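Local coordinates for protein indole-3-pyruvate decarboxylase (Azospirillum brasilense, PDB 2NXW) that catalyses the decarboxylation of indole-3-pyruvate to indole-3-acetaldehyde, a step of auxin biosynthesis, using thiamine diphosphate and a magnesium ion, at residues Gln435-Asp449 with Leu465-Ser478. Residues are numbered along the deposited sequence; the frame is centred on the assembly and turned at random.
Sequences QCVSGGKRILTVVGD and LGIDPIVILFNNAS. With MG (magnesium ion), chain C; TPP (thiamine diphosphate), chain E.
D449 and N476, just beyond the C-terminal ends of two neighbouring parallel strands, turn their OD1 atoms onto one magnesium ion. The shared ion holds two acceptors, D449 OD1 and N476 OD1, only 2.8 Å apart. S478 O, two diphosphate oxygens of the cofactor and a water complete six-fold coordination. The other carboxylate oxygen, D449 OD2, takes the backbone N of S478 on its syn lone pair (3.0 Å), joining the metal to the loop that supplies two further ligands. N476 ND2 donates to the diphosphate, and G448, with no side chain, lets its CA come within 3.7 Å of O1A of the cofactor. This is the magnesium-diphosphate site of the family's GDG...N motif, from G448-D449 to the asparagine pair N475-N476.

Strands 443-448 and 470-475 lead into it in register, with hydrogen bonds alternating from I470 N–I443 O to F474 N–V447 O. On one face L444 CD1 meets I470 CG2 at 3.8 Å, and V446 lies alongside F474; on the other, V447 CG1 reaches V471 CG1 at 3.7 Å, where V447 chi1, 57°, sets its CG1 between backbone N and carbonyl carbon.

At the far end, R442 grips D468 O side-on through NE (2.7 Å) and NH2, the oxygen lying in the guanidinium plane. An extended chain, CG anti to the backbone N (chi1 -155°), carries the group across, and I470 CG1 sits 3.5 Å above its centre. R442 also donates to A526 O and T529 O, while D468 OD2 forms a salt bridge with R530 and accepts a hydrogen bond from G531 N. Both strands are central in a six-stranded parallel sheet, between strands 395-398 and 534-539; helix 427-437 leads into the first, and helices 449-455 and 462-465 connect the two.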
loop_
_atom_site.group_PDB
_atom_site.type_symbol
_atom_site.label_atom_id
_atom_site.label_comp_id
_atom_site.label_asym_id
_atom_site.label_seq_id
_atom_site.Cartn_x
_atom_site.Cartn_y
_atom_site.Cartn_z
ATOM N N GLN A 435 -31.067 11.515 23.109
ATOM C CA GLN A 435 -32.276 11.582 23.917
ATOM C C GLN A 435 -32.661 10.217 24.496
ATOM O O GLN A 435 -33.262 10.147 25.572
ATOM C CB GLN A 435 -33.433 12.222 23.132
ATOM C CG GLN A 435 -34.584 12.608 24.087
ATOM C CD GLN A 435 -35.531 13.680 23.575
ATOM O OE1 GLN A 435 -36.676 13.786 24.059
ATOM N NE2 GLN A 435 -35.081 14.488 22.628
ATOM N N CYS A 436 -32.305 9.126 23.819
ATOM C CA CYS A 436 -32.630 7.809 24.372
ATOM C C CYS A 436 -31.940 7.600 25.718
ATOM O O CYS A 436 -32.464 6.875 26.570
ATOM C CB CYS A 436 -32.214 6.681 23.422
ATOM S SG CYS A 436 -33.327 6.436 22.023
ATOM N N VAL A 437 -30.785 8.226 25.922
ATOM C CA VAL A 437 -30.060 8.056 27.181
ATOM C C VAL A 437 -30.049 9.291 28.077
ATOM O O VAL A 437 -29.387 9.294 29.114
ATOM C CB VAL A 437 -28.584 7.609 26.918
ATOM C CG1 VAL A 437 -28.578 6.315 26.103
ATOM C CG2 VAL A 437 -27.786 8.710 26.198
ATOM N N SER A 438 -30.815 10.317 27.711
ATOM C CA SER A 438 -30.839 11.573 28.461
ATOM C C SER A 438 -31.802 11.666 29.641
ATOM O O SER A 438 -31.906 12.721 30.265
ATOM C CB SER A 438 -31.139 12.720 27.503
ATOM O OG SER A 438 -32.516 12.705 27.161
ATOM N N GLY A 439 -32.508 10.583 29.939
ATOM C CA GLY A 439 -33.414 10.626 31.074
ATOM C C GLY A 439 -34.439 11.730 30.971
ATOM O O GLY A 439 -34.699 12.454 31.943
ATOM N N GLY A 440 -35.010 11.861 29.778
ATOM C CA GLY A 440 -36.036 12.860 29.534
ATOM C C GLY A 440 -35.604 14.261 29.132
ATOM O O GLY A 440 -36.462 15.087 28.800
ATOM N N LYS A 441 -34.302 14.553 29.180
ATOM C CA LYS A 441 -33.831 15.875 28.785
ATOM C C LYS A 441 -34.035 15.954 27.279
ATOM O O LYS A 441 -33.561 15.100 26.527
ATOM C CB LYS A 441 -32.352 16.060 29.139
ATOM C CG LYS A 441 -32.072 16.064 30.651
ATOM C CD LYS A 441 -32.679 17.277 31.334
ATOM C CE LYS A 441 -32.168 17.420 32.770
ATOM N NZ LYS A 441 -32.704 16.369 33.700
ATOM N N ARG A 442 -34.762 16.970 26.847
ATOM C CA ARG A 442 -35.068 17.124 25.440
ATOM C C ARG A 442 -33.855 17.571 24.646
ATOM O O ARG A 442 -33.048 18.360 25.124
ATOM C CB ARG A 442 -36.211 18.119 25.289
ATOM C CG ARG A 442 -37.013 17.940 24.035
ATOM C CD ARG A 442 -38.310 18.748 24.086
ATOM N NE ARG A 442 -39.230 18.252 23.084
ATOM C CZ ARG A 442 -40.378 18.828 22.727
ATOM N NH1 ARG A 442 -40.780 19.964 23.305
ATOM N NH2 ARG A 442 -41.110 18.277 21.773
ATOM N N ILE A 443 -33.733 17.059 23.426
ATOM C CA ILE A 443 -32.607 17.418 22.580
ATOM C C ILE A 443 -33.106 18.267 21.417
ATOM O O ILE A 443 -34.191 18.028 20.884
ATOM C CB ILE A 443 -31.909 16.139 22.039
ATOM C CG1 ILE A 443 -31.525 15.213 23.206
ATOM C CG2 ILE A 443 -30.663 16.517 21.242
ATOM C CD1 ILE A 443 -30.565 15.816 24.227
ATOM N N LEU A 444 -32.335 19.300 21.090
ATOM C CA LEU A 444 -32.653 20.166 19.958
ATOM C C LEU A 444 -31.707 19.773 18.832
ATOM O O LEU A 444 -30.488 19.812 18.991
ATOM C CB LEU A 444 -32.428 21.637 20.315
ATOM C CG LEU A 444 -32.493 22.632 19.147
ATOM C CD1 LEU A 444 -33.872 22.588 18.498
ATOM C CD2 LEU A 444 -32.178 24.034 19.665
ATOM N N THR A 445 -32.274 19.375 17.706
ATOM C CA THR A 445 -31.464 18.992 16.559
ATOM C C THR A 445 -31.568 20.043 15.462
ATOM O O THR A 445 -32.658 20.524 15.175
ATOM C CB THR A 445 -31.957 17.664 15.977
ATOM O OG1 THR A 445 -31.843 16.647 16.978
ATOM C CG2 THR A 445 -31.139 17.262 14.757
ATOM N N VAL A 446 -30.427 20.418 14.884
ATOM C CA VAL A 446 -30.424 21.340 13.742
ATOM C C VAL A 446 -29.838 20.541 12.566
ATOM O O VAL A 446 -28.835 19.835 12.705
ATOM C CB VAL A 446 -29.623 22.645 14.008
ATOM C CG1 VAL A 446 -30.330 23.467 15.095
ATOM C CG2 VAL A 446 -28.199 22.332 14.409
ATOM N N VAL A 447 -30.479 20.652 11.409
ATOM C CA VAL A 447 -30.095 19.849 10.254
ATOM C C VAL A 447 -30.569 20.524 8.968
ATOM O O VAL A 447 -31.628 21.152 8.942
ATOM C CB VAL A 447 -30.757 18.430 10.402
ATOM C CG1 VAL A 447 -32.281 18.572 10.540
ATOM C CG2 VAL A 447 -30.409 17.527 9.223
ATOM N N GLY A 448 -29.781 20.387 7.908
ATOM C CA GLY A 448 -30.149 20.978 6.628
ATOM C C GLY A 448 -31.028 20.058 5.793
ATOM O O GLY A 448 -31.246 18.896 6.141
ATOM N N ASP A 449 -31.545 20.561 4.676
ATOM C CA ASP A 449 -32.400 19.751 3.829
ATOM C C ASP A 449 -31.670 18.575 3.174
ATOM O O ASP A 449 -32.212 17.474 3.073
ATOM C CB ASP A 449 -33.121 20.626 2.767
ATOM C CG ASP A 449 -32.175 21.495 1.931
ATOM O OD1 ASP A 449 -31.327 22.229 2.493
ATOM O OD2 ASP A 449 -32.338 21.453 0.695
ATOM N N LEU A 465 -39.462 4.645 20.632
ATOM C CA LEU A 465 -38.345 4.908 21.528
ATOM C C LEU A 465 -38.754 5.757 22.733
ATOM O O LEU A 465 -37.993 5.893 23.696
ATOM C CB LEU A 465 -37.236 5.622 20.761
ATOM C CG LEU A 465 -36.569 4.822 19.646
ATOM C CD1 LEU A 465 -35.727 5.771 18.804
ATOM C CD2 LEU A 465 -35.715 3.703 20.243
ATOM N N GLY A 466 -39.950 6.330 22.671
ATOM C CA GLY A 466 -40.440 7.151 23.767
ATOM C C GLY A 466 -39.738 8.486 23.922
ATOM O O GLY A 466 -39.547 8.959 25.039
ATOM N N ILE A 467 -39.342 9.092 22.805
ATOM C CA ILE A 467 -38.665 10.383 22.847
ATOM C C ILE A 467 -39.386 11.402 21.954
ATOM O O ILE A 467 -40.175 11.022 21.082
ATOM C CB ILE A 467 -37.184 10.264 22.412
ATOM C CG1 ILE A 467 -37.097 9.774 20.967
ATOM C CG2 ILE A 467 -36.439 9.323 23.370
ATOM C CD1 ILE A 467 -35.680 9.769 20.392
ATOM N N ASP A 468 -39.091 12.681 22.173
ATOM C CA ASP A 468 -39.768 13.766 21.453
ATOM C C ASP A 468 -38.859 14.950 21.124
ATOM O O ASP A 468 -39.157 16.098 21.468
ATOM C CB ASP A 468 -40.945 14.263 22.302
ATOM C CG ASP A 468 -40.523 14.733 23.698
ATOM O OD1 ASP A 468 -39.339 14.627 24.072
ATOM O OD2 ASP A 468 -41.401 15.215 24.434
ATOM N N PRO A 469 -37.755 14.701 20.412
ATOM C CA PRO A 469 -36.859 15.817 20.092
ATOM C C PRO A 469 -37.473 16.926 19.242
ATOM O O PRO A 469 -38.469 16.709 18.534
ATOM C CB PRO A 469 -35.693 15.124 19.374
ATOM C CG PRO A 469 -36.362 13.971 18.686
ATOM C CD PRO A 469 -37.324 13.456 19.749
ATOM N N ILE A 470 -36.885 18.117 19.367
ATOM C CA ILE A 470 -37.296 19.274 18.562
ATOM C C ILE A 470 -36.252 19.309 17.457
ATOM O O ILE A 470 -35.045 19.247 17.727
ATOM C CB ILE A 470 -37.223 20.595 19.348
ATOM C CG1 ILE A 470 -38.236 20.560 20.501
ATOM C CG2 ILE A 470 -37.549 21.782 18.419
ATOM C CD1 ILE A 470 -38.134 21.754 21.462
ATOM N N VAL A 471 -36.722 19.407 16.222
ATOM C CA VAL A 471 -35.824 19.428 15.080
ATOM C C VAL A 471 -36.069 20.655 14.224
ATOM O O VAL A 471 -37.187 20.863 13.753
ATOM C CB VAL A 471 -36.039 18.181 14.203
ATOM C CG1 VAL A 471 -35.038 18.153 13.041
ATOM C CG2 VAL A 471 -35.870 16.923 15.053
ATOM N N ILE A 472 -35.036 21.473 14.044
ATOM C CA ILE A 472 -35.157 22.652 13.178
ATOM C C ILE A 472 -34.433 22.289 11.882
ATOM O O ILE A 472 -33.214 22.102 11.877
ATOM C CB ILE A 472 -34.521 23.910 13.798
ATOM C CG1 ILE A 472 -35.190 24.229 15.148
ATOM C CG2 ILE A 472 -34.712 25.091 12.841
ATOM C CD1 ILE A 472 -34.572 25.409 15.883
ATOM N N LEU A 473 -35.203 22.166 10.804
ATOM C CA LEU A 473 -34.680 21.794 9.497
ATOM C C LEU A 473 -34.496 23.050 8.661
ATOM O O LEU A 473 -35.462 23.753 8.368
ATOM C CB LEU A 473 -35.664 20.827 8.834
ATOM C CG LEU A 473 -35.246 19.993 7.616
ATOM C CD1 LEU A 473 -36.381 19.017 7.275
ATOM C CD2 LEU A 473 -34.920 20.904 6.417
ATOM N N PHE A 474 -33.246 23.320 8.292
ATOM C CA PHE A 474 -32.876 24.492 7.496
ATOM C C PHE A 474 -33.129 24.119 6.035
ATOM O O PHE A 474 -32.309 23.439 5.408
ATOM C CB PHE A 474 -31.379 24.811 7.696
ATOM C CG PHE A 474 -31.022 25.388 9.051
ATOM C CD1 PHE A 474 -30.117 26.442 9.140
ATOM C CD2 PHE A 474 -31.525 24.838 10.238
ATOM C CE1 PHE A 474 -29.713 26.945 10.374
ATOM C CE2 PHE A 474 -31.127 25.334 11.485
ATOM C CZ PHE A 474 -30.218 26.390 11.553
ATOM N N ASN A 475 -34.248 24.570 5.477
ATOM C CA ASN A 475 -34.559 24.195 4.106
ATOM C C ASN A 475 -34.297 25.289 3.090
ATOM O O ASN A 475 -35.152 26.160 2.858
ATOM C CB ASN A 475 -36.018 23.726 3.984
ATOM C CG ASN A 475 -36.285 23.017 2.668
ATOM O OD1 ASN A 475 -35.452 23.050 1.756
ATOM N ND2 ASN A 475 -37.440 22.388 2.548
ATOM N N ASN A 476 -33.112 25.245 2.484
ATOM C CA ASN A 476 -32.767 26.217 1.453
ATOM C C ASN A 476 -32.782 25.567 0.063
ATOM O O ASN A 476 -32.329 26.175 -0.905
ATOM C CB ASN A 476 -31.402 26.901 1.731
ATOM C CG ASN A 476 -30.270 25.915 2.059
ATOM O OD1 ASN A 476 -30.342 24.731 1.741
ATOM N ND2 ASN A 476 -29.209 26.429 2.674
ATOM N N ALA A 477 -33.354 24.364 -0.046
ATOM C CA ALA A 477 -33.433 23.634 -1.324
ATOM C C ALA A 477 -32.070 23.723 -1.986
ATOM O O ALA A 477 -31.936 24.093 -3.163
ATOM C CB ALA A 477 -34.501 24.263 -2.224
ATOM N N SER A 478 -31.054 23.344 -1.223
ATOM C CA SER A 478 -29.692 23.484 -1.700
ATOM C C SER A 478 -28.667 22.774 -0.844
ATOM O O SER A 478 -28.859 22.592 0.364
ATOM C CB SER A 478 -29.350 24.983 -1.675
ATOM O OG SER A 478 -28.018 25.263 -2.065
HETATM MG MG MG C . -29.419 22.977 2.373
HETATM N "N1'" TPP E . -21.788 13.159 1.754
HETATM C "C2'" TPP E . -21.609 12.966 3.070
HETATM C CM2 TPP E . -22.069 11.663 3.704
HETATM N "N3'" TPP E . -21.024 13.901 3.826
HETATM C "C4'" TPP E . -20.588 15.083 3.307
HETATM N "N4'" TPP E . -19.939 15.969 4.112
HETATM C "C5'" TPP E . -20.815 15.363 1.920
HETATM C "C6'" TPP E . -21.411 14.339 1.155
HETATM C "C7'" TPP E . -20.400 16.693 1.251
HETATM N N3 TPP E . -21.185 17.913 1.748
HETATM C C2 TPP E . -20.616 18.705 2.662
HETATM S S1 TPP E . -21.794 19.978 2.922
HETATM C C5 TPP E . -23.003 19.407 1.776
HETATM C C4 TPP E . -22.423 18.258 1.245
HETATM C CM4 TPP E . -23.157 17.419 0.162
HETATM C C6 TPP E . -24.300 20.058 1.506
HETATM C C7 TPP E . -25.197 19.953 2.754
HETATM O O7 TPP E . -26.462 20.392 2.330
HETATM P PA TPP E . -27.444 20.662 3.543
HETATM O O1A TPP E . -27.626 19.449 4.451
HETATM O O2A TPP E . -28.761 21.063 2.881
HETATM O O3A TPP E . -26.947 21.875 4.448
HETATM P PB TPP E . -26.501 23.318 3.771
HETATM O O1B TPP E . -27.511 23.730 2.698
HETATM O O2B TPP E . -26.483 24.298 4.980
HETATM O O3B TPP E . -25.095 23.220 3.199
HETATM O O HOH W 1 -35.319 5.611 25.334
HETATM O O HOH W 2 -29.817 23.591 4.373
#